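Local coordinates for protein dephospho-CoA kinase (Mycobacterium paratuberculosis, PDB 6N39) that probably phosphorylates the 3'-hydroxyl group of dephosphocoenzyme A with ATP to form coenzyme A, the last step of coenzyme A biosynthesis, at residues C32-V37 with V115-I120; A55-A60 with N92-P97; H245-V250 with I272-E277; P262-K267 with A373-A378. All coordinates share one frame; numbering follows the deposited sequence.

Interaction 1 of 4, residues C32-V37 with V115-I120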
loop_
_atom_site.group_PDB
_atom_site.type_symbol
_atom_site.label_atom_id
_atom_site.label_comp_id
_atom_site.label_asym_id
_atom_site.label_seq_id
_atom_site.Cartn_x
_atom_site.Cartn_y
_atom_site.Cartn_z
ATOM N N CYS A 32 -10.724 15.408 12.779
ATOM C CA CYS A 32 -11.571 14.208 12.760
ATOM C C CYS A 32 -11.289 13.225 13.888
ATOM O O CYS A 32 -11.968 12.189 13.961
ATOM C CB CYS A 32 -11.421 13.461 11.446
ATOM S SG CYS A 32 -12.019 14.412 10.079
ATOM N N GLY A 33 -10.307 13.490 14.744
ATOM C CA GLY A 33 -9.956 12.579 15.813
ATOM C C GLY A 33 -8.739 11.700 15.561
ATOM O O GLY A 33 -8.461 10.815 16.377
ATOM N N ALA A 34 -8.004 11.920 14.473
ATOM C CA ALA A 34 -6.772 11.169 14.236
ATOM C C ALA A 34 -5.658 11.608 15.191
ATOM O O ALA A 34 -5.651 12.726 15.714
ATOM C CB ALA A 34 -6.301 11.355 12.796
ATOM N N VAL A 35 -4.696 10.708 15.399
ATOM C CA VAL A 35 -3.487 10.979 16.180
ATOM C C VAL A 35 -2.371 11.354 15.214
ATOM O O VAL A 35 -2.017 10.561 14.331
ATOM C CB VAL A 35 -3.079 9.763 17.024
ATOM C CG1 VAL A 35 -1.731 10.007 17.699
ATOM C CG2 VAL A 35 -4.163 9.452 18.050
ATOM N N ILE A 36 -1.792 12.543 15.399
ATOM C CA ILE A 36 -0.761 13.072 14.505
ATOM C C ILE A 36 0.623 12.798 15.092
ATOM O O ILE A 36 0.962 13.317 16.160
ATOM C CB ILE A 36 -0.937 14.584 14.276
ATOM C CG1 ILE A 36 -2.360 14.922 13.784
ATOM C CG2 ILE A 36 0.161 15.093 13.326
ATOM C CD1 ILE A 36 -2.880 14.027 12.660
ATOM N N VAL A 37 1.454 12.040 14.376
ATOM C CA VAL A 37 2.858 11.873 14.730
ATOM C C VAL A 37 3.685 12.663 13.722
ATOM O O VAL A 37 3.795 12.282 12.550
ATOM C CB VAL A 37 3.273 10.394 14.767
ATOM C CG1 VAL A 37 4.769 10.271 15.040
ATOM C CG2 VAL A 37 2.482 9.673 15.838
ATOM N N VAL A 115 -6.463 6.027 14.955
ATOM C CA VAL A 115 -5.740 5.991 13.688
ATOM C C VAL A 115 -4.558 6.944 13.805
ATOM O O VAL A 115 -4.725 8.091 14.239
ATOM C CB VAL A 115 -6.649 6.392 12.513
ATOM C CG1 VAL A 115 -5.853 6.383 11.214
ATOM C CG2 VAL A 115 -7.908 5.486 12.450
ATOM N N VAL A 116 -3.366 6.483 13.426
ATOM C CA VAL A 116 -2.142 7.273 13.558
ATOM C C VAL A 116 -1.789 7.825 12.185
ATOM O O VAL A 116 -1.592 7.059 11.237
ATOM C CB VAL A 116 -0.982 6.433 14.123
ATOM C CG1 VAL A 116 0.308 7.264 14.203
ATOM C CG2 VAL A 116 -1.337 5.896 15.497
ATOM N N VAL A 117 -1.695 9.144 12.072
ATOM C CA VAL A 117 -1.266 9.786 10.834
ATOM C C VAL A 117 0.160 10.289 11.025
ATOM O O VAL A 117 0.415 11.139 11.889
ATOM C CB VAL A 117 -2.212 10.933 10.444
ATOM C CG1 VAL A 117 -1.678 11.666 9.199
ATOM C CG2 VAL A 117 -3.603 10.388 10.196
ATOM N N GLU A 118 1.095 9.785 10.217
ATOM C CA GLU A 118 2.505 10.138 10.349
ATOM C C GLU A 118 2.925 11.079 9.224
ATOM O O GLU A 118 2.929 10.693 8.049
ATOM C CB GLU A 118 3.378 8.884 10.343
ATOM C CG GLU A 118 2.910 7.819 11.305
ATOM C CD GLU A 118 4.044 6.930 11.784
ATOM O OE1 GLU A 118 5.152 7.462 12.030
ATOM O OE2 GLU A 118 3.822 5.706 11.915
ATOM N N ASP A 119 3.311 12.295 9.599
ATOM C CA ASP A 119 3.794 13.307 8.665
ATOM C C ASP A 119 5.272 13.052 8.398
ATOM O O ASP A 119 6.119 13.253 9.275
ATOM C CB ASP A 119 3.560 14.699 9.246
ATOM C CG ASP A 119 3.923 15.828 8.282
ATOM O OD1 ASP A 119 4.854 15.673 7.460
ATOM O OD2 ASP A 119 3.268 16.892 8.367
ATOM N N ILE A 120 5.586 12.606 7.190
ATOM C CA ILE A 120 6.953 12.267 6.820
ATOM C C ILE A 120 7.306 13.036 5.553
ATOM O O ILE A 120 6.899 12.644 4.450
ATOM C CB ILE A 120 7.093 10.751 6.654
ATOM C CG1 ILE A 120 6.736 10.094 7.984
ATOM C CG2 ILE A 120 8.510 10.387 6.214
ATOM C CD1 ILE A 120 6.344 8.701 7.870
HETATM O O HOH W 1 -8.312 8.149 15.354
HETATM O O HOH W 2 6.908 11.569 11.429
#

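Interaction 2 of 4, residues A55-A60 with N92-P97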
loop_
_atom_site.group_PDB
_atom_site.type_symbol
_atom_site.label_atom_id
_atom_site.label_comp_id
_atom_site.label_asym_id
_atom_site.label_seq_id
_atom_site.Cartn_x
_atom_site.Cartn_y
_atom_site.Cartn_z
ATOM N N ALA A 55 20.640 19.545 26.843
ATOM C CA ALA A 55 21.833 19.529 27.687
ATOM C C ALA A 55 22.859 18.529 27.170
ATOM O O ALA A 55 24.069 18.795 27.201
ATOM C CB ALA A 55 21.455 19.214 29.135
ATOM N N ALA A 56 22.394 17.378 26.679
ATOM C CA ALA A 56 23.311 16.379 26.140
ATOM C C ALA A 56 24.109 16.937 24.964
ATOM O O ALA A 56 25.325 16.727 24.873
ATOM C CB ALA A 56 22.541 15.125 25.723
ATOM N N LEU A 57 23.443 17.659 24.059
ATOM C CA LEU A 57 24.140 18.221 22.906
ATOM C C LEU A 57 25.119 19.316 23.320
ATOM O O LEU A 57 26.149 19.505 22.661
ATOM C CB LEU A 57 23.133 18.768 21.898
ATOM C CG LEU A 57 22.088 17.792 21.354
ATOM C CD1 LEU A 57 20.860 18.572 20.926
ATOM C CD2 LEU A 57 22.638 16.982 20.188
ATOM N N VAL A 58 24.814 20.046 24.395
ATOM C CA VAL A 58 25.745 21.052 24.895
ATOM C C VAL A 58 27.056 20.396 25.309
ATOM O O VAL A 58 28.143 20.926 25.048
ATOM C CB VAL A 58 25.109 21.840 26.055
ATOM N N GLU A 59 26.974 19.225 25.948
ATOM C CA GLU A 59 28.184 18.506 26.333
ATOM C C GLU A 59 28.985 18.079 25.109
ATOM O O GLU A 59 30.212 18.233 25.072
ATOM C CB GLU A 59 27.822 17.290 27.187
ATOM N N ALA A 60 28.304 17.560 24.088
ATOM C CA ALA A 60 28.979 17.010 22.918
ATOM C C ALA A 60 29.531 18.073 21.974
ATOM O O ALA A 60 30.409 17.758 21.162
ATOM C CB ALA A 60 28.023 16.096 22.144
ATOM N N ASN A 92 22.835 12.298 15.940
ATOM C CA ASN A 92 21.760 11.321 15.779
ATOM C C ASN A 92 21.659 10.402 16.990
ATOM O O ASN A 92 20.558 10.130 17.473
ATOM C CB ASN A 92 21.971 10.494 14.509
ATOM C CG ASN A 92 21.763 11.298 13.240
ATOM O OD1 ASN A 92 21.414 12.479 13.285
ATOM N ND2 ASN A 92 21.986 10.657 12.095
ATOM N N GLY A 93 22.791 9.907 17.493
ATOM C CA GLY A 93 22.747 9.060 18.674
ATOM C C GLY A 93 22.101 9.746 19.858
ATOM O O GLY A 93 21.518 9.085 20.725
ATOM N N ILE A 94 22.188 11.075 19.912
ATOM C CA ILE A 94 21.504 11.812 20.973
ATOM C C ILE A 94 20.018 11.965 20.665
ATOM O O ILE A 94 19.158 11.690 21.511
ATOM C CB ILE A 94 22.171 13.181 21.188
ATOM C CG1 ILE A 94 23.536 13.008 21.853
ATOM C CG2 ILE A 94 21.259 14.086 22.010
ATOM C CD1 ILE A 94 24.259 14.313 22.111
ATOM N N VAL A 95 19.692 12.392 19.446
ATOM C CA VAL A 95 18.351 12.899 19.165
ATOM C C VAL A 95 17.384 11.768 18.829
ATOM O O VAL A 95 16.239 11.758 19.296
ATOM C CB VAL A 95 18.409 13.947 18.038
ATOM C CG1 VAL A 95 17.002 14.293 17.547
ATOM C CG2 VAL A 95 19.127 15.195 18.518
ATOM N N HIS A 96 17.814 10.807 18.007
ATOM C CA HIS A 96 16.874 9.804 17.512
ATOM C C HIS A 96 16.277 8.933 18.616
ATOM O O HIS A 96 15.063 8.669 18.555
ATOM C CB HIS A 96 17.544 8.951 16.424
ATOM C CG HIS A 96 17.791 9.693 15.142
ATOM N ND1 HIS A 96 18.287 9.082 14.007
ATOM C CD2 HIS A 96 17.615 10.997 14.817
ATOM C CE1 HIS A 96 18.408 9.977 13.043
ATOM N NE2 HIS A 96 18.004 11.147 13.507
ATOM N N PRO A 97 17.023 8.467 19.625
ATOM C CA PRO A 97 16.354 7.707 20.696
ATOM C C PRO A 97 15.321 8.527 21.449
ATOM O O PRO A 97 14.282 7.988 21.844
ATOM C CB PRO A 97 17.514 7.275 21.600
ATOM C CG PRO A 97 18.722 7.275 20.690
ATOM C CD PRO A 97 18.491 8.438 19.771
#

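Interaction 3 of 4, residues H245-V250 with I272-E277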
loop_
_atom_site.group_PDB
_atom_site.type_symbol
_atom_site.label_atom_id
_atom_site.label_comp_id
_atom_site.label_asym_id
_atom_site.label_seq_id
_atom_site.Cartn_x
_atom_site.Cartn_y
_atom_site.Cartn_z
ATOM N N HIS A 245 11.208 -11.992 4.853
ATOM C CA HIS A 245 11.939 -13.042 4.149
ATOM C C HIS A 245 11.025 -14.110 3.557
ATOM O O HIS A 245 11.506 -14.983 2.833
ATOM C CB HIS A 245 12.918 -13.749 5.101
ATOM C CG HIS A 245 12.229 -14.547 6.166
ATOM N ND1 HIS A 245 11.529 -13.957 7.200
ATOM C CD2 HIS A 245 12.098 -15.885 6.339
ATOM C CE1 HIS A 245 11.022 -14.896 7.978
ATOM N NE2 HIS A 245 11.356 -16.074 7.481
ATOM N N ARG A 246 9.735 -14.074 3.861
ATOM C CA ARG A 246 8.851 -15.190 3.560
ATOM C C ARG A 246 8.263 -15.153 2.159
ATOM O O ARG A 246 7.778 -16.188 1.696
ATOM C CB ARG A 246 7.713 -15.247 4.581
ATOM C CG ARG A 246 8.195 -15.489 6.030
ATOM C CD ARG A 246 6.991 -15.408 6.977
ATOM N NE ARG A 246 7.348 -15.347 8.387
ATOM C CZ ARG A 246 7.641 -14.219 9.023
ATOM N NH1 ARG A 246 7.643 -13.063 8.361
ATOM N NH2 ARG A 246 7.954 -14.257 10.302
ATOM N N ALA A 247 8.292 -14.011 1.467
ATOM C CA ALA A 247 7.764 -13.939 0.104
ATOM C C ALA A 247 8.877 -14.271 -0.877
ATOM O O ALA A 247 9.769 -13.454 -1.115
ATOM C CB ALA A 247 7.181 -12.562 -0.194
ATOM N N LEU A 248 8.820 -15.470 -1.456
ATOM C CA LEU A 248 9.753 -15.803 -2.522
ATOM C C LEU A 248 9.510 -14.933 -3.752
ATOM O O LEU A 248 10.455 -14.571 -4.452
ATOM C CB LEU A 248 9.638 -17.284 -2.867
ATOM C CG LEU A 248 9.779 -18.215 -1.656
ATOM C CD1 LEU A 248 9.835 -19.658 -2.117
ATOM C CD2 LEU A 248 11.025 -17.873 -0.842
ATOM N N ARG A 249 8.255 -14.608 -4.039
ATOM C CA ARG A 249 7.919 -13.669 -5.104
ATOM C C ARG A 249 6.496 -13.204 -4.859
ATOM O O ARG A 249 5.727 -13.853 -4.140
ATOM C CB ARG A 249 8.075 -14.284 -6.508
ATOM C CG ARG A 249 7.260 -15.548 -6.759
ATOM C CD ARG A 249 7.537 -16.148 -8.168
ATOM N NE ARG A 249 6.960 -15.307 -9.213
ATOM C CZ ARG A 249 7.144 -15.476 -10.517
ATOM N NH1 ARG A 249 7.874 -16.491 -10.976
ATOM N NH2 ARG A 249 6.579 -14.632 -11.369
ATOM N N VAL A 250 6.164 -12.046 -5.422
ATOM C CA VAL A 250 4.841 -11.448 -5.251
ATOM C C VAL A 250 4.404 -10.942 -6.615
ATOM O O VAL A 250 5.181 -10.269 -7.294
ATOM C CB VAL A 250 4.856 -10.299 -4.223
ATOM C CG1 VAL A 250 3.442 -9.726 -4.008
ATOM C CG2 VAL A 250 5.460 -10.773 -2.902
ATOM N N ILE A 272 -3.576 -10.512 -6.043
ATOM C CA ILE A 272 -2.139 -10.632 -5.841
ATOM C C ILE A 272 -1.840 -12.041 -5.349
ATOM O O ILE A 272 -2.582 -12.578 -4.527
ATOM C CB ILE A 272 -1.627 -9.626 -4.789
ATOM C CG1 ILE A 272 -2.060 -8.197 -5.124
ATOM C CG2 ILE A 272 -0.107 -9.763 -4.656
ATOM C CD1 ILE A 272 -1.459 -7.663 -6.452
ATOM N N GLN A 273 -0.739 -12.632 -5.805
ATOM C CA GLN A 273 -0.276 -13.888 -5.228
ATOM C C GLN A 273 1.068 -13.673 -4.543
ATOM O O GLN A 273 2.012 -13.176 -5.164
ATOM C CB GLN A 273 -0.148 -14.984 -6.296
ATOM C CG GLN A 273 0.371 -16.298 -5.709
ATOM C CD GLN A 273 0.410 -17.416 -6.720
ATOM O OE1 GLN A 273 -0.491 -18.261 -6.757
ATOM N NE2 GLN A 273 1.463 -17.437 -7.557
ATOM N N ILE A 274 1.151 -14.059 -3.273
ATOM C CA ILE A 274 2.417 -14.220 -2.568
ATOM C C ILE A 274 2.797 -15.693 -2.628
ATOM O O ILE A 274 2.034 -16.558 -2.158
ATOM C CB ILE A 274 2.306 -13.753 -1.107
ATOM C CG1 ILE A 274 1.841 -12.287 -1.025
ATOM C CG2 ILE A 274 3.637 -13.961 -0.390
ATOM C CD1 ILE A 274 1.557 -11.837 0.422
ATOM N N THR A 275 3.969 -15.985 -3.199
ATOM C CA THR A 275 4.505 -17.337 -3.214
ATOM C C THR A 275 5.371 -17.545 -1.976
ATOM O O THR A 275 6.277 -16.749 -1.717
ATOM C CB THR A 275 5.328 -17.582 -4.490
ATOM O OG1 THR A 275 4.472 -17.522 -5.639
ATOM C CG2 THR A 275 5.970 -18.948 -4.452
ATOM N N VAL A 276 5.081 -18.599 -1.205
ATOM C CA VAL A 276 5.835 -18.914 0.007
ATOM C C VAL A 276 6.422 -20.307 -0.140
ATOM O O VAL A 276 6.125 -21.034 -1.087
ATOM C CB VAL A 276 4.978 -18.820 1.292
ATOM C CG1 VAL A 276 4.453 -17.392 1.478
ATOM C CG2 VAL A 276 3.798 -19.823 1.234
ATOM N N GLU A 277 7.260 -20.688 0.825
ATOM C CA GLU A 277 7.908 -21.986 0.706
ATOM C C GLU A 277 7.109 -23.119 1.344
ATOM O O GLU A 277 7.392 -24.282 1.041
ATOM C CB GLU A 277 9.316 -21.936 1.301
ATOM C CG GLU A 277 9.407 -22.241 2.763
ATOM C CD GLU A 277 10.837 -22.182 3.276
ATOM O OE1 GLU A 277 11.024 -21.882 4.477
ATOM O OE2 GLU A 277 11.770 -22.426 2.475
HETATM O O HOH W 3 8.273 -18.659 2.564
#

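Interaction 4 of 4, residues P262-K267 with A373-A378. With ACT (acetate ion), chain G; ACT (acetate ion), chain F.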
loop_
_atom_site.group_PDB
_atom_site.type_symbol
_atom_site.label_atom_id
_atom_site.label_comp_id
_atom_site.label_asym_id
_atom_site.label_seq_id
_atom_site.Cartn_x
_atom_site.Cartn_y
_atom_site.Cartn_z
ATOM N N PRO A 262 -9.935 -1.948 -23.837
ATOM C CA PRO A 262 -11.242 -1.356 -23.500
ATOM C C PRO A 262 -12.428 -2.246 -23.842
ATOM O O PRO A 262 -13.507 -2.066 -23.263
ATOM C CB PRO A 262 -11.261 -0.055 -24.319
ATOM C CG PRO A 262 -10.256 -0.269 -25.409
ATOM C CD PRO A 262 -9.188 -1.128 -24.805
ATOM N N ASP A 263 -12.268 -3.197 -24.761
ATOM C CA ASP A 263 -13.339 -4.123 -25.096
ATOM C C ASP A 263 -13.419 -5.303 -24.135
ATOM O O ASP A 263 -14.317 -6.138 -24.289
ATOM C CB ASP A 263 -13.161 -4.624 -26.531
ATOM C CG ASP A 263 -13.168 -3.493 -27.551
ATOM O OD1 ASP A 263 -14.015 -2.579 -27.439
ATOM O OD2 ASP A 263 -12.320 -3.514 -28.468
ATOM N N PHE A 264 -12.505 -5.390 -23.164
ATOM C CA PHE A 264 -12.531 -6.388 -22.105
ATOM C C PHE A 264 -13.306 -5.824 -20.906
ATOM O O PHE A 264 -13.838 -4.711 -20.955
ATOM C CB PHE A 264 -11.097 -6.790 -21.744
ATOM C CG PHE A 264 -10.988 -8.044 -20.907
ATOM C CD1 PHE A 264 -11.439 -9.264 -21.390
ATOM C CD2 PHE A 264 -10.418 -8.000 -19.645
ATOM C CE1 PHE A 264 -11.336 -10.415 -20.623
ATOM C CE2 PHE A 264 -10.310 -9.148 -18.868
ATOM C CZ PHE A 264 -10.770 -10.356 -19.358
ATOM N N ALA A 265 -13.368 -6.586 -19.813
ATOM C CA ALA A 265 -14.137 -6.193 -18.637
ATOM C C ALA A 265 -13.809 -7.132 -17.489
ATOM O O ALA A 265 -13.498 -8.308 -17.707
ATOM C CB ALA A 265 -15.649 -6.212 -18.923
ATOM N N ALA A 266 -13.885 -6.604 -16.267
ATOM C CA ALA A 266 -13.502 -7.384 -15.098
ATOM C C ALA A 266 -14.169 -6.807 -13.860
ATOM O O ALA A 266 -14.579 -5.645 -13.835
ATOM C CB ALA A 266 -11.982 -7.410 -14.906
ATOM N N LYS A 267 -14.284 -7.649 -12.838
ATOM C CA LYS A 267 -14.683 -7.190 -11.516
ATOM C C LYS A 267 -13.584 -6.291 -10.942
ATOM O O LYS A 267 -12.393 -6.540 -11.149
ATOM C CB LYS A 267 -14.929 -8.416 -10.636
ATOM C CG LYS A 267 -15.738 -8.204 -9.384
ATOM C CD LYS A 267 -15.801 -9.512 -8.590
ATOM C CE LYS A 267 -16.321 -9.295 -7.174
ATOM N NZ LYS A 267 -15.971 -10.434 -6.275
ATOM N N ALA A 373 -16.937 -13.668 -22.509
ATOM C CA ALA A 373 -18.325 -14.066 -22.726
ATOM C C ALA A 373 -18.861 -14.850 -21.534
ATOM O O ALA A 373 -20.019 -14.663 -21.123
ATOM C CB ALA A 373 -18.453 -14.882 -24.014
ATOM N N VAL A 374 -18.029 -15.722 -20.956
ATOM C CA VAL A 374 -18.450 -16.435 -19.752
ATOM C C VAL A 374 -18.757 -15.447 -18.632
ATOM O O VAL A 374 -19.770 -15.575 -17.930
ATOM C CB VAL A 374 -17.383 -17.454 -19.314
ATOM C CG1 VAL A 374 -17.729 -17.996 -17.941
ATOM C CG2 VAL A 374 -17.282 -18.598 -20.312
ATOM N N LYS A 375 -17.884 -14.447 -18.449
ATOM C CA LYS A 375 -18.093 -13.470 -17.385
ATOM C C LYS A 375 -19.386 -12.693 -17.589
ATOM O O LYS A 375 -20.124 -12.445 -16.630
ATOM C CB LYS A 375 -16.906 -12.507 -17.295
ATOM C CG LYS A 375 -15.618 -13.139 -16.794
ATOM C CD LYS A 375 -14.786 -12.130 -16.033
ATOM C CE LYS A 375 -13.559 -11.707 -16.800
ATOM N NZ LYS A 375 -12.813 -10.653 -16.052
ATOM N N ARG A 376 -19.666 -12.277 -18.826
ATOM C CA ARG A 376 -20.904 -11.547 -19.094
ATOM C C ARG A 376 -22.122 -12.408 -18.815
ATOM O O ARG A 376 -23.122 -11.928 -18.263
ATOM C CB ARG A 376 -20.931 -11.060 -20.540
ATOM C CG ARG A 376 -19.830 -10.071 -20.868
ATOM C CD ARG A 376 -20.378 -8.674 -21.027
ATOM N NE ARG A 376 -19.332 -7.687 -21.294
ATOM C CZ ARG A 376 -18.708 -7.547 -22.463
ATOM N NH1 ARG A 376 -17.775 -6.612 -22.606
ATOM N NH2 ARG A 376 -19.005 -8.340 -23.487
ATOM N N SER A 377 -22.069 -13.685 -19.196
ATOM C CA SER A 377 -23.198 -14.553 -18.892
ATOM C C SER A 377 -23.383 -14.684 -17.385
ATOM O O SER A 377 -24.512 -14.609 -16.872
ATOM C CB SER A 377 -22.999 -15.916 -19.545
ATOM O OG SER A 377 -24.074 -16.785 -19.244
ATOM N N ALA A 378 -22.275 -14.850 -16.657
ATOM C CA ALA A 378 -22.352 -14.961 -15.206
ATOM C C ALA A 378 -22.941 -13.702 -14.588
ATOM O O ALA A 378 -23.795 -13.780 -13.702
ATOM C CB ALA A 378 -20.966 -15.242 -14.626
HETATM C C ACT G . -13.630 -11.410 -12.744
HETATM O O ACT G . -14.749 -12.024 -12.691
HETATM O OXT ACT G . -13.310 -10.335 -13.372
HETATM C CH3 ACT G . -12.462 -12.065 -11.926
HETATM C C ACT F . -18.822 -4.848 -19.817
HETATM O O ACT F . -19.641 -5.788 -19.536
HETATM O OXT ACT F . -18.072 -4.731 -20.836
HETATM C CH3 ACT F . -18.730 -3.680 -18.750
#

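Interaction 1 of 4, residues C32-V37 with V115-I120
V35 and V37 pair with V116 and E118 as neighbouring parallel strands at one margin of the five-stranded sheet of the P-loop kinase domain, where 35-38 is an outermost strand. The backbone seam is tight. V35 brackets V116, accepting from V117 N at 2.7 Å and giving its own N-H to V115 O in a nearly straight bond (171°). V37 brackets E118 likewise, receiving N-H from D119 and donating to V117 O. Packing follows on both faces. On that of V35 and V37, V37 CG2 presses against V116 CG1 at 3.6 Å, the two valines crossing obliquely. On the other, I36 lies beside V117 and points the same way; its chi2 of -46° turns CD1 back to V117 CB, 3.9 Å away, while helix 22-31 packs on I36 through S26 and A30. The buried carboxylates are held from outside the pair: E118 OE2 by R11 and R103, and D119 OD1 by K22, a residue predicted to bind ATP. Thus the strand end delivers an acidic group to the P-loop lysine. The opposite end is looser. G33, exposed and with positive phi, closes helix 22-31 in a Schellman motif, and beyond it A34 CB touches V117 CG2, with W198 of helix 187-210 nearby. Here direct pairing gives way to a solvent bridge: one water accepts from V115 N at 2.8 Å and donates to G33 O at 2.9 Å.

Interaction 2 of 4, residues A55-A60 with N92-P97
I94 meets L57, A56 and A60 where two helices of the kinase domain, 52-61 and 87-109, run antiparallel; the segment axes are 10.1 Å apart and inclined at 174°. No hydrogen bond crosses, and the contact shows how one well-extended side chain can join two helices at the surface. With CG1 anti to the carbonyl carbon and chi2 at -180°, I94 stretches CD1 across to the other helix. That methyl meets L57 CD2 at 3.7 Å and also lies near A56 O and, at 4.2 Å, A60 CB. A56 and A60 are one turn apart, so CD1 can touch the CB of both. The other branch of the isoleucine is anti to the backbone N; here I94 CG2 packs on L57 CD2 and CG, with A56 CB farther from I94 CG2 at 4.1 Å. L57 begins off to one side: its chi1 of -58° sets CG beside its own N, and CD2 then reaches both methyl ends of the isoleucine. The same leucine also packs on L91, one turn earlier in helix 87-109. V95, next to I94, contributes only a more distant contact, its CG2 lying 4.3 Å from L57 CD2.

Interaction 3 of 4, residues H245-V250 with I272-E277
R246, whose carbonyl O meets V276 CG1 at 3.5 Å, carries a guanidinium folded over the ring of H245. One guanidinium face has H245 CE1 over its centre, 3.6 Å above the plane, and in return R246 CG sits over one face of the imidazole, offset toward its rim. NE of R246 forms a salt bridge with E284, a second hold on the group. The R246 backbone is linked to the other segment by a water that donates to R246 O at 2.7 Å and accepts from E277 N.

Further along, T275 serves two successive residues: its N bonds to R249 O (2.9 Å, 168°), while its O takes a more bent bond from L248 N (138°). On the T275 face, R249 has CG wedged between its own N and carbonyl carbon (chi1 57°), which brings CG to 3.6 Å from T275 OG1; the two side chains run alongside, pointing the same way. Their polar ends go elsewhere, the R249 guanidinium to D251 and the carboxylate of P415, T275 OG1 to Q351. The other face is apolar: A247 CB touches I274 CG2 at 3.8 Å, and V250 CG1 meets I272 CG2 at 3.6 Å, with helix 228-243 packed against it. V250 faces I274 as a non-hydrogen-bonded pair. This is the antiparallel margin of the four-stranded mixed sheet in the UPF0157 (GrpB) domain, consistent with its placement in the nucleotidyltransferase clan.

Interaction 4 of 4, residues P262-K267 with A373-A378
K375 NZ is gripped by A265 O, a bound acetate and S255 OG. It donates to A265 O at 3.0 Å, approaching in the carbonyl plane on a lone pair, and to OXT of the acetate at 2.7 Å. The same acetate oxygen accepts K267 N at 2.9 Å in a nearly straight bond (166°), so the lysine and a strand N-H share one anion. Helix 365-382 supplies the lysine, whose chain is bent at chi2 and chi3; the chi3 of -108° swings CE round toward the loop, where it comes close to A265 O. The F264 side chain crosses that of K375 at about a right angle, with CZ 3.9 Å from NZ, and A266 CB approaches the same nitrogen. R376, the next residue on the helix, points to a second acetate. Its NE and NH1 take one oxygen each, both at 2.6 Å, with OXT at the guanidinium edge near its plane. A265 CB touches that OXT, 3.4 Å away. Both acetates probably come from the crystallisation liquor. K375 thus meets a carbonyl and shares an acetate with a backbone N-H, while R376 binds its acetate through two N-H groups. This chemistry is consistent with sites in the UPF0157 region that can hold small carboxylates, without by itself identifying a natural ligand.

In the fold
The four contacts divide between two parts of the chain. Interactions 1 and 2 lie in the kinase domain, with centres 27 Å apart; helix 87-109 carries one half of interaction 2 and leads directly into strand 115-119 of interaction 1. Interactions 3 and 4 follow later, in the UPF0157 region, 29 Å apart between centres. There their segments alternate along the chain, since strand 266-267 falls between strands 249-253 and 270-276. Interactions 1 and 3 edge their respective sheets, with centres about 31 Å apart, whereas interactions 2 and 4 are separated by 62 Å between centres. The two halves thus carry separate sheets; the C-terminal region is involved in proper folding of the full-length enzyme.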